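Side-chain contacts in uncharacterized protein (Pseudomonas aeruginosa, PDB 4O5P), which is a phospholipase effector of the type VI secretion system, Tle1, and probably hydrolyses membrane phospholipids with a catalytic domain of the alpha/beta-hydrolase clan: residues N248-L253 and Y265-L270; R244-W249 and I272-L277; L150-D155 and N169-L174. All coordinates share one frame; numbering follows the deposited sequence.

Interaction 1 (N248-L253 and Y265-L270); sequences NWLQEL and YRFAGL
Q251, near the end of helix 238-254, and Y265, just ahead of strand 266-267, bring the two backbones closest, with their CA atoms 7.2 Å apart. The CB of Y265 points toward the helix, and its ring runs on to lie against the side chain of Q251. Q251 has CG anti to its own N (chi1 -173°) and stays extended through CD, which carries the amide along to the phenol. On the way CG comes obliquely to within 3.5 Å of Y265 CE2, and the amide plane ends up tilted by 35° from the ring plane. At the far end Q251 NE2 donates a weak, bent hydrogen bond of 3.3 Å to Y265 OH, with an angle of 148° at the hydrogen. The stronger partner of that nitrogen is the carbonyl O of D310. From the preceding residue, L250 CD1 just reaches CD2 of F267 at 4.5 Å, a loose apolar touch. The hairpin holds its own shape: F267 to L270 make a type I' turn, and R266 NH1 gives a 2.6 Å bond to G269 O, which lies in the guanidinium plane. F327 packs on the Y265 ring, while F267 continues onto M229 of strand 225-236. A buried amide is thus shared unequally, its main bond going to D310 and a weaker one to the phenol, and the fit between helix and hairpin rests more on Q251 CG against the Y265 ring than on polar strength, with L250 and F267 adding only their loose touch.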
loop_
_atom_site.group_PDB
_atom_site.type_symbol
_atom_site.label_atom_id
_atom_site.label_comp_id
_atom_site.label_asym_id
_atom_site.label_seq_id
_atom_site.Cartn_x
_atom_site.Cartn_y
_atom_site.Cartn_z
ATOM N N ASN A 248 4.874 11.959 -8.573
ATOM C CA ASN A 248 4.287 12.551 -9.787
ATOM C C ASN A 248 3.608 13.921 -9.617
ATOM O O ASN A 248 3.831 14.841 -10.418
ATOM C CB ASN A 248 3.330 11.568 -10.476
ATOM C CG ASN A 248 4.072 10.516 -11.278
ATOM O OD1 ASN A 248 4.952 10.841 -12.078
ATOM N ND2 ASN A 248 3.757 9.246 -11.035
ATOM N N TRP A 249 2.760 14.062 -8.604
ATOM C CA TRP A 249 2.130 15.359 -8.319
ATOM C C TRP A 249 3.169 16.446 -7.986
ATOM O O TRP A 249 2.995 17.635 -8.302
ATOM C CB TRP A 249 1.100 15.222 -7.185
ATOM C CG TRP A 249 -0.048 14.304 -7.528
ATOM C CD1 TRP A 249 -0.227 13.601 -8.700
ATOM C CD2 TRP A 249 -1.178 13.983 -6.697
ATOM N NE1 TRP A 249 -1.395 12.874 -8.637
ATOM C CE2 TRP A 249 -1.993 13.084 -7.421
ATOM C CE3 TRP A 249 -1.580 14.371 -5.415
ATOM C CZ2 TRP A 249 -3.189 12.572 -6.905
ATOM C CZ3 TRP A 249 -2.773 13.861 -4.900
ATOM C CH2 TRP A 249 -3.556 12.963 -5.643
ATOM N N LEU A 250 4.269 16.040 -7.370
ATOM C CA LEU A 250 5.307 16.988 -7.021
ATOM C C LEU A 250 6.020 17.422 -8.296
ATOM O O LEU A 250 6.302 18.616 -8.495
ATOM C CB LEU A 250 6.271 16.381 -6.014
ATOM C CG LEU A 250 7.452 17.257 -5.598
ATOM C CD1 LEU A 250 6.962 18.577 -4.988
ATOM C CD2 LEU A 250 8.325 16.501 -4.616
ATOM N N GLN A 251 6.287 16.455 -9.168
ATOM C CA GLN A 251 6.950 16.767 -10.428
ATOM C C GLN A 251 6.108 17.722 -11.254
ATOM O O GLN A 251 6.631 18.702 -11.799
ATOM C CB GLN A 251 7.230 15.506 -11.236
ATOM C CG GLN A 251 8.057 15.780 -12.466
ATOM C CD GLN A 251 8.192 14.572 -13.366
ATOM O OE1 GLN A 251 7.312 13.700 -13.402
ATOM N NE2 GLN A 251 9.295 14.515 -14.109
ATOM N N GLU A 252 4.813 17.426 -11.335
ATOM C CA GLU A 252 3.847 18.282 -12.009
ATOM C C GLU A 252 3.863 19.706 -11.424
ATOM O O GLU A 252 3.827 20.692 -12.167
ATOM C CB GLU A 252 2.441 17.652 -11.914
ATOM C CG GLU A 252 1.397 18.536 -11.224
ATOM C CD GLU A 252 0.331 17.755 -10.439
ATOM O OE1 GLU A 252 -0.259 16.787 -11.009
ATOM O OE2 GLU A 252 0.078 18.132 -9.257
ATOM N N LEU A 253 3.925 19.807 -10.095
ATOM C CA LEU A 253 3.899 21.113 -9.428
ATOM C C LEU A 253 5.167 21.954 -9.605
ATOM O O LEU A 253 5.119 23.191 -9.556
ATOM C CB LEU A 253 3.669 20.922 -7.936
ATOM C CG LEU A 253 2.215 20.885 -7.491
ATOM C CD1 LEU A 253 2.102 20.224 -6.127
ATOM C CD2 LEU A 253 1.670 22.301 -7.445
ATOM N N TYR A 265 13.394 21.581 -12.046
ATOM C CA TYR A 265 12.340 21.467 -11.072
ATOM C C TYR A 265 12.632 22.409 -9.914
ATOM O O TYR A 265 13.723 22.398 -9.333
ATOM C CB TYR A 265 12.195 20.001 -10.639
ATOM C CG TYR A 265 12.036 19.091 -11.839
ATOM C CD1 TYR A 265 13.148 18.570 -12.490
ATOM C CD2 TYR A 265 10.779 18.780 -12.340
ATOM C CE1 TYR A 265 13.023 17.756 -13.604
ATOM C CE2 TYR A 265 10.639 17.957 -13.457
ATOM C CZ TYR A 265 11.771 17.449 -14.082
ATOM O OH TYR A 265 11.653 16.634 -15.190
ATOM N N ARG A 266 11.663 23.266 -9.617
ATOM C CA ARG A 266 11.830 24.252 -8.568
ATOM C C ARG A 266 10.590 24.352 -7.706
ATOM O O ARG A 266 9.470 24.171 -8.189
ATOM C CB ARG A 266 12.223 25.618 -9.151
ATOM C CG ARG A 266 13.692 25.650 -9.566
ATOM C CD ARG A 266 14.093 26.885 -10.326
ATOM N NE ARG A 266 15.448 26.717 -10.846
ATOM C CZ ARG A 266 16.562 27.081 -10.211
ATOM N NH1 ARG A 266 16.507 27.652 -9.014
ATOM N NH2 ARG A 266 17.742 26.875 -10.778
ATOM N N PHE A 267 10.830 24.621 -6.426
ATOM C CA PHE A 267 9.813 24.690 -5.396
ATOM C C PHE A 267 10.053 26.030 -4.718
ATOM O O PHE A 267 10.998 26.181 -3.923
ATOM C CB PHE A 267 10.028 23.547 -4.402
ATOM C CG PHE A 267 8.995 23.467 -3.315
ATOM C CD1 PHE A 267 9.168 24.155 -2.125
ATOM C CD2 PHE A 267 7.861 22.666 -3.472
ATOM C CE1 PHE A 267 8.231 24.067 -1.105
ATOM C CE2 PHE A 267 6.917 22.570 -2.459
ATOM C CZ PHE A 267 7.105 23.276 -1.268
ATOM N N ALA A 268 9.212 27.005 -5.051
ATOM C CA ALA A 268 9.402 28.379 -4.587
ATOM C C ALA A 268 10.798 28.923 -4.957
ATOM O O ALA A 268 11.463 29.585 -4.157
ATOM C CB ALA A 268 9.151 28.465 -3.084
ATOM N N GLY A 269 11.237 28.627 -6.179
ATOM C CA GLY A 269 12.509 29.127 -6.679
ATOM C C GLY A 269 13.663 28.167 -6.464
ATOM O O GLY A 269 14.649 28.201 -7.213
ATOM N N LEU A 270 13.527 27.315 -5.445
ATOM C CA LEU A 270 14.596 26.420 -5.015
ATOM C C LEU A 270 14.610 25.139 -5.837
ATOM O O LEU A 270 13.555 24.521 -6.029
ATOM C CB LEU A 270 14.391 26.035 -3.549
ATOM C CG LEU A 270 14.523 27.050 -2.418
ATOM C CD1 LEU A 270 14.085 26.399 -1.112
ATOM C CD2 LEU A 270 15.956 27.568 -2.304
#

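Interaction 2 (R244-W249 and I272-L277); sequences RAFANW and ISIEFL
I274 reaches A247 because its CG1 branch stands anti to the carbonyl carbon (chi1 -68°) and then runs on extended to CD1 (chi2 174°), so the longer arm of the side chain carries CD1 to A247. CD1 ends 3.6 Å from A247 CB, with A247 CA only a little farther from it, at 3.8 Å. The methyl therefore sits close against the helix backbone, an approach that the small alanine side chain permits. Both residues point their CB toward each other, and their CA atoms, 7.7 Å apart, are the nearest pair between the two segments. From the residue before, F246 swings its ring in with CG anti to N (chi1 168°), and CE1 comes to 4.5 Å from the same I274 CD1. That approach is oblique and distant, a flank to the alanine contact. L277, beyond the corner at E275, also turns its CB toward the helix, and its leucine branches cover part of the same surface from slightly farther off. On the side of the strand turned from the helix, S273 OG is bonded to R230 NH1. R244 takes its polar partners elsewhere: its guanidinium is held by the carbonyl O atoms of D347 and S348, and its NE by that of M306. All of the meeting groups are buried and apolar. This is the packing of helix 238-254, which probably follows the nucleophile elbow of the alpha/beta-hydrolase fold, against strand 270-280 of the central sheet. I274 itself hydrogen-bonds through its backbone to F327 and K329, while F246 continues onto I233 of strand 225-236 and L150 of helix 139-162, so helices 238-254 and 139-162 lie side by side against the sheet.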
loop_
_atom_site.group_PDB
_atom_site.type_symbol
_atom_site.label_atom_id
_atom_site.label_comp_id
_atom_site.label_asym_id
_atom_site.label_seq_id
_atom_site.Cartn_x
_atom_site.Cartn_y
_atom_site.Cartn_z
ATOM N N ARG A 244 4.337 7.146 -4.707
ATOM C CA ARG A 244 4.487 7.246 -6.158
ATOM C C ARG A 244 3.620 8.355 -6.744
ATOM O O ARG A 244 4.084 9.167 -7.568
ATOM C CB ARG A 244 4.215 5.876 -6.791
ATOM C CG ARG A 244 5.280 4.871 -6.346
ATOM C CD ARG A 244 4.924 3.406 -6.633
ATOM N NE ARG A 244 4.928 3.061 -8.054
ATOM C CZ ARG A 244 4.963 1.811 -8.498
ATOM N NH1 ARG A 244 5.035 0.818 -7.624
ATOM N NH2 ARG A 244 4.937 1.546 -9.801
ATOM N N ALA A 245 2.369 8.417 -6.292
ATOM C CA ALA A 245 1.509 9.524 -6.696
ATOM C C ALA A 245 2.095 10.860 -6.228
ATOM O O ALA A 245 2.119 11.824 -6.982
ATOM C CB ALA A 245 0.087 9.321 -6.165
ATOM N N PHE A 246 2.583 10.909 -4.990
ATOM C CA PHE A 246 3.275 12.082 -4.446
ATOM C C PHE A 246 4.405 12.548 -5.371
ATOM O O PHE A 246 4.479 13.719 -5.738
ATOM C CB PHE A 246 3.813 11.743 -3.050
ATOM C CG PHE A 246 4.777 12.756 -2.479
ATOM C CD1 PHE A 246 6.153 12.642 -2.712
ATOM C CD2 PHE A 246 4.321 13.784 -1.671
ATOM C CE1 PHE A 246 7.036 13.555 -2.175
ATOM C CE2 PHE A 246 5.202 14.706 -1.122
ATOM C CZ PHE A 246 6.569 14.595 -1.377
ATOM N N ALA A 247 5.279 11.630 -5.757
ATOM C CA ALA A 247 6.388 11.953 -6.653
ATOM C C ALA A 247 5.889 12.572 -7.958
ATOM O O ALA A 247 6.421 13.608 -8.397
ATOM C CB ALA A 247 7.236 10.715 -6.928
ATOM N N ASN A 248 4.874 11.959 -8.573
ATOM C CA ASN A 248 4.287 12.551 -9.787
ATOM C C ASN A 248 3.608 13.921 -9.617
ATOM O O ASN A 248 3.831 14.841 -10.418
ATOM C CB ASN A 248 3.330 11.568 -10.476
ATOM C CG ASN A 248 4.072 10.516 -11.278
ATOM O OD1 ASN A 248 4.952 10.841 -12.078
ATOM N ND2 ASN A 248 3.757 9.246 -11.035
ATOM N N TRP A 249 2.760 14.062 -8.604
ATOM C CA TRP A 249 2.130 15.359 -8.319
ATOM C C TRP A 249 3.169 16.446 -7.986
ATOM O O TRP A 249 2.995 17.635 -8.302
ATOM C CB TRP A 249 1.100 15.222 -7.185
ATOM C CG TRP A 249 -0.048 14.304 -7.528
ATOM C CD1 TRP A 249 -0.227 13.601 -8.700
ATOM C CD2 TRP A 249 -1.178 13.983 -6.697
ATOM N NE1 TRP A 249 -1.395 12.874 -8.637
ATOM C CE2 TRP A 249 -1.993 13.084 -7.421
ATOM C CE3 TRP A 249 -1.580 14.371 -5.415
ATOM C CZ2 TRP A 249 -3.189 12.572 -6.905
ATOM C CZ3 TRP A 249 -2.773 13.861 -4.900
ATOM C CH2 TRP A 249 -3.556 12.963 -5.643
ATOM N N ILE A 272 14.682 21.360 -6.560
ATOM C CA ILE A 272 14.121 20.276 -5.762
ATOM C C ILE A 272 14.317 18.953 -6.473
ATOM O O ILE A 272 14.158 18.849 -7.699
ATOM C CB ILE A 272 12.607 20.500 -5.457
ATOM C CG1 ILE A 272 12.071 19.438 -4.486
ATOM C CG2 ILE A 272 11.780 20.562 -6.753
ATOM C CD1 ILE A 272 10.642 19.725 -4.019
ATOM N N SER A 273 14.662 17.929 -5.700
ATOM C CA SER A 273 14.803 16.592 -6.258
ATOM C C SER A 273 14.406 15.548 -5.226
ATOM O O SER A 273 14.525 15.781 -4.032
ATOM C CB SER A 273 16.256 16.378 -6.666
ATOM O OG SER A 273 17.082 16.285 -5.516
ATOM N N ILE A 274 13.922 14.403 -5.695
ATOM C CA ILE A 274 13.798 13.229 -4.840
ATOM C C ILE A 274 15.103 12.435 -4.964
ATOM O O ILE A 274 15.321 11.738 -5.944
ATOM C CB ILE A 274 12.572 12.359 -5.215
ATOM C CG1 ILE A 274 11.268 13.106 -4.891
ATOM C CG2 ILE A 274 12.618 11.020 -4.466
ATOM C CD1 ILE A 274 9.981 12.388 -5.351
ATOM N N GLU A 275 15.984 12.582 -3.982
ATOM C CA GLU A 275 17.268 11.879 -3.954
ATOM C C GLU A 275 17.072 10.368 -3.820
ATOM O O GLU A 275 17.905 9.583 -4.301
ATOM C CB GLU A 275 18.092 12.368 -2.765
ATOM C CG GLU A 275 18.530 13.826 -2.836
ATOM C CD GLU A 275 19.377 14.102 -4.050
ATOM O OE1 GLU A 275 20.493 13.550 -4.132
ATOM O OE2 GLU A 275 18.912 14.850 -4.943
ATOM N N PHE A 276 15.979 9.960 -3.163
ATOM C CA PHE A 276 15.727 8.530 -2.947
ATOM C C PHE A 276 14.240 8.218 -2.719
ATOM O O PHE A 276 13.587 8.830 -1.880
ATOM C CB PHE A 276 16.551 8.017 -1.756
ATOM C CG PHE A 276 16.449 6.520 -1.537
ATOM C CD1 PHE A 276 17.292 5.643 -2.221
ATOM C CD2 PHE A 276 15.507 5.993 -0.658
ATOM C CE1 PHE A 276 17.197 4.258 -2.026
ATOM C CE2 PHE A 276 15.398 4.623 -0.458
ATOM C CZ PHE A 276 16.245 3.754 -1.138
ATOM N N LEU A 277 13.718 7.260 -3.477
ATOM C CA LEU A 277 12.349 6.802 -3.304
ATOM C C LEU A 277 12.411 5.303 -2.965
ATOM O O LEU A 277 12.805 4.481 -3.803
ATOM C CB LEU A 277 11.562 7.043 -4.598
ATOM C CG LEU A 277 10.083 6.673 -4.684
ATOM C CD1 LEU A 277 9.264 7.521 -3.697
ATOM C CD2 LEU A 277 9.617 6.884 -6.119
#

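Interaction 3 (L150-D155 and N169-L174); sequences LVQLVD and NDVQGL
V151 pushes its two methyls into the neighbouring helix, and following it outward accounts for most of the contact. CB points toward helix 168-178 and splits there. CG1, anti to the backbone N (chi1 176°), lies between two side chains, 3.9 Å from V171 CG2 and 3.8 Å from L174 CD1. CG2, on the other branch, meets the base of the leucine instead, with L174 CB at 3.8 Å. V151 thus crosses L174 at a slant, one methyl at its base and the other at its CD1. Q152 comes round from the next position: its CB starts away from the partner helix, but the bend at chi2 (-41°) brings NE2 to 4.2 Å from V171 CG1, a van der Waals approach, while that nitrogen gives its hydrogen bond to W148 O one turn back. The segment axes come within 10.6 Å at 140°, closer to antiparallel than to perpendicular. D155 bonds L166 N of the connection and Y114 OH of strand 111-116. L150 and L153 pack on helix 238-254, and L153 also on strand 225-236, so helix 139-162 lies beside helix 238-254 on the sheet with helix 168-178 packed against it.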
loop_
_atom_site.group_PDB
_atom_site.type_symbol
_atom_site.label_atom_id
_atom_site.label_comp_id
_atom_site.label_asym_id
_atom_site.label_seq_id
_atom_site.Cartn_x
_atom_site.Cartn_y
_atom_site.Cartn_z
ATOM N N LEU A 150 2.553 16.702 0.568
ATOM C CA LEU A 150 2.916 17.937 -0.129
ATOM C C LEU A 150 2.985 19.152 0.816
ATOM O O LEU A 150 3.965 19.899 0.790
ATOM C CB LEU A 150 1.979 18.190 -1.317
ATOM C CG LEU A 150 2.157 17.196 -2.471
ATOM C CD1 LEU A 150 1.028 17.296 -3.487
ATOM C CD2 LEU A 150 3.514 17.422 -3.148
ATOM N N VAL A 151 1.976 19.308 1.674
ATOM C CA VAL A 151 1.946 20.407 2.643
ATOM C C VAL A 151 3.165 20.407 3.565
ATOM O O VAL A 151 3.705 21.473 3.882
ATOM C CB VAL A 151 0.643 20.394 3.481
ATOM C CG1 VAL A 151 0.668 21.478 4.563
ATOM C CG2 VAL A 151 -0.562 20.569 2.573
ATOM N N GLN A 152 3.615 19.220 3.976
ATOM C CA GLN A 152 4.755 19.131 4.895
ATOM C C GLN A 152 6.035 19.767 4.354
ATOM O O GLN A 152 6.888 20.219 5.134
ATOM C CB GLN A 152 5.027 17.682 5.292
ATOM C CG GLN A 152 3.869 17.041 6.009
ATOM C CD GLN A 152 3.220 17.984 6.998
ATOM O OE1 GLN A 152 3.800 18.306 8.035
ATOM N NE2 GLN A 152 2.026 18.447 6.675
ATOM N N LEU A 153 6.162 19.792 3.030
ATOM C CA LEU A 153 7.287 20.424 2.359
ATOM C C LEU A 153 7.201 21.937 2.556
ATOM O O LEU A 153 8.211 22.629 2.811
ATOM C CB LEU A 153 7.231 20.110 0.864
ATOM C CG LEU A 153 7.352 18.661 0.365
ATOM C CD1 LEU A 153 7.529 18.675 -1.147
ATOM C CD2 LEU A 153 8.500 17.913 1.026
ATOM N N VAL A 154 5.977 22.437 2.421
ATOM C CA VAL A 154 5.700 23.842 2.633
ATOM C C VAL A 154 6.090 24.173 4.072
ATOM O O VAL A 154 6.771 25.169 4.314
ATOM C CB VAL A 154 4.215 24.186 2.362
ATOM C CG1 VAL A 154 3.873 25.569 2.908
ATOM C CG2 VAL A 154 3.898 24.124 0.878
ATOM N N ASP A 155 5.680 23.313 5.009
ATOM C CA ASP A 155 5.991 23.467 6.429
ATOM C C ASP A 155 7.490 23.522 6.695
ATOM O O ASP A 155 7.953 24.364 7.453
ATOM C CB ASP A 155 5.371 22.324 7.238
ATOM C CG ASP A 155 5.583 22.485 8.737
ATOM O OD1 ASP A 155 4.963 23.389 9.327
ATOM O OD2 ASP A 155 6.359 21.707 9.337
ATOM N N ASN A 169 -4.689 23.780 11.934
ATOM C CA ASN A 169 -5.897 24.282 11.286
ATOM C C ASN A 169 -5.643 24.536 9.806
ATOM O O ASN A 169 -6.449 24.165 8.941
ATOM C CB ASN A 169 -6.366 25.574 11.964
ATOM C CG ASN A 169 -7.645 26.124 11.352
ATOM O OD1 ASN A 169 -8.721 25.538 11.506
ATOM N ND2 ASN A 169 -7.537 27.255 10.658
ATOM N N ASP A 170 -4.503 25.153 9.519
ATOM C CA ASP A 170 -4.149 25.480 8.142
ATOM C C ASP A 170 -3.733 24.270 7.311
ATOM O O ASP A 170 -4.074 24.202 6.134
ATOM C CB ASP A 170 -3.079 26.570 8.092
ATOM C CG ASP A 170 -3.673 27.958 8.137
ATOM O OD1 ASP A 170 -4.210 28.337 9.198
ATOM O OD2 ASP A 170 -3.623 28.665 7.108
ATOM N N VAL A 171 -3.001 23.333 7.905
ATOM C CA VAL A 171 -2.701 22.076 7.223
ATOM C C VAL A 171 -4.040 21.440 6.816
ATOM O O VAL A 171 -4.269 21.163 5.629
ATOM C CB VAL A 171 -1.887 21.100 8.105
ATOM C CG1 VAL A 171 -1.859 19.714 7.485
ATOM C CG2 VAL A 171 -0.468 21.602 8.312
ATOM N N GLN A 172 -4.925 21.249 7.800
ATOM C CA GLN A 172 -6.265 20.698 7.559
ATOM C C GLN A 172 -6.993 21.383 6.404
ATOM O O GLN A 172 -7.556 20.715 5.524
ATOM C CB GLN A 172 -7.117 20.819 8.816
ATOM C CG GLN A 172 -6.766 19.819 9.896
ATOM C CD GLN A 172 -7.529 20.069 11.167
ATOM O OE1 GLN A 172 -8.103 21.145 11.351
ATOM N NE2 GLN A 172 -7.551 19.077 12.057
ATOM N N GLY A 173 -6.979 22.713 6.407
ATOM C CA GLY A 173 -7.629 23.474 5.351
ATOM C C GLY A 173 -6.988 23.305 3.982
ATOM O O GLY A 173 -7.667 23.349 2.951
ATOM N N LEU A 174 -5.672 23.129 3.967
ATOM C CA LEU A 174 -4.947 22.999 2.714
ATOM C C LEU A 174 -5.313 21.666 2.096
ATOM O O LEU A 174 -5.697 21.602 0.926
ATOM C CB LEU A 174 -3.432 23.088 2.953
ATOM C CG LEU A 174 -2.917 24.490 3.274
ATOM C CD1 LEU A 174 -1.610 24.414 4.036
ATOM C CD2 LEU A 174 -2.732 25.302 2.009
#

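Interactions 1 and 2 both use helix 238-254, sharing N248 and W249, and reach neighbouring strands of one sheet; their centres are 9 Å apart. Interaction 3 joins helix 139-162, which also packs on the sheet, to helix 168-178, and it meets the others through packing of L150 and L153 on F246, L250 and F267. All are largely buried, though L174 in interaction 3 is partly exposed. Chemistry follows place: 244-249 with 272-277 meet by apolar groups and 150-155 with 169-174 mainly so, whereas 248-253 with 265-270, near the helix end, adds a weak amide-to-phenol bond.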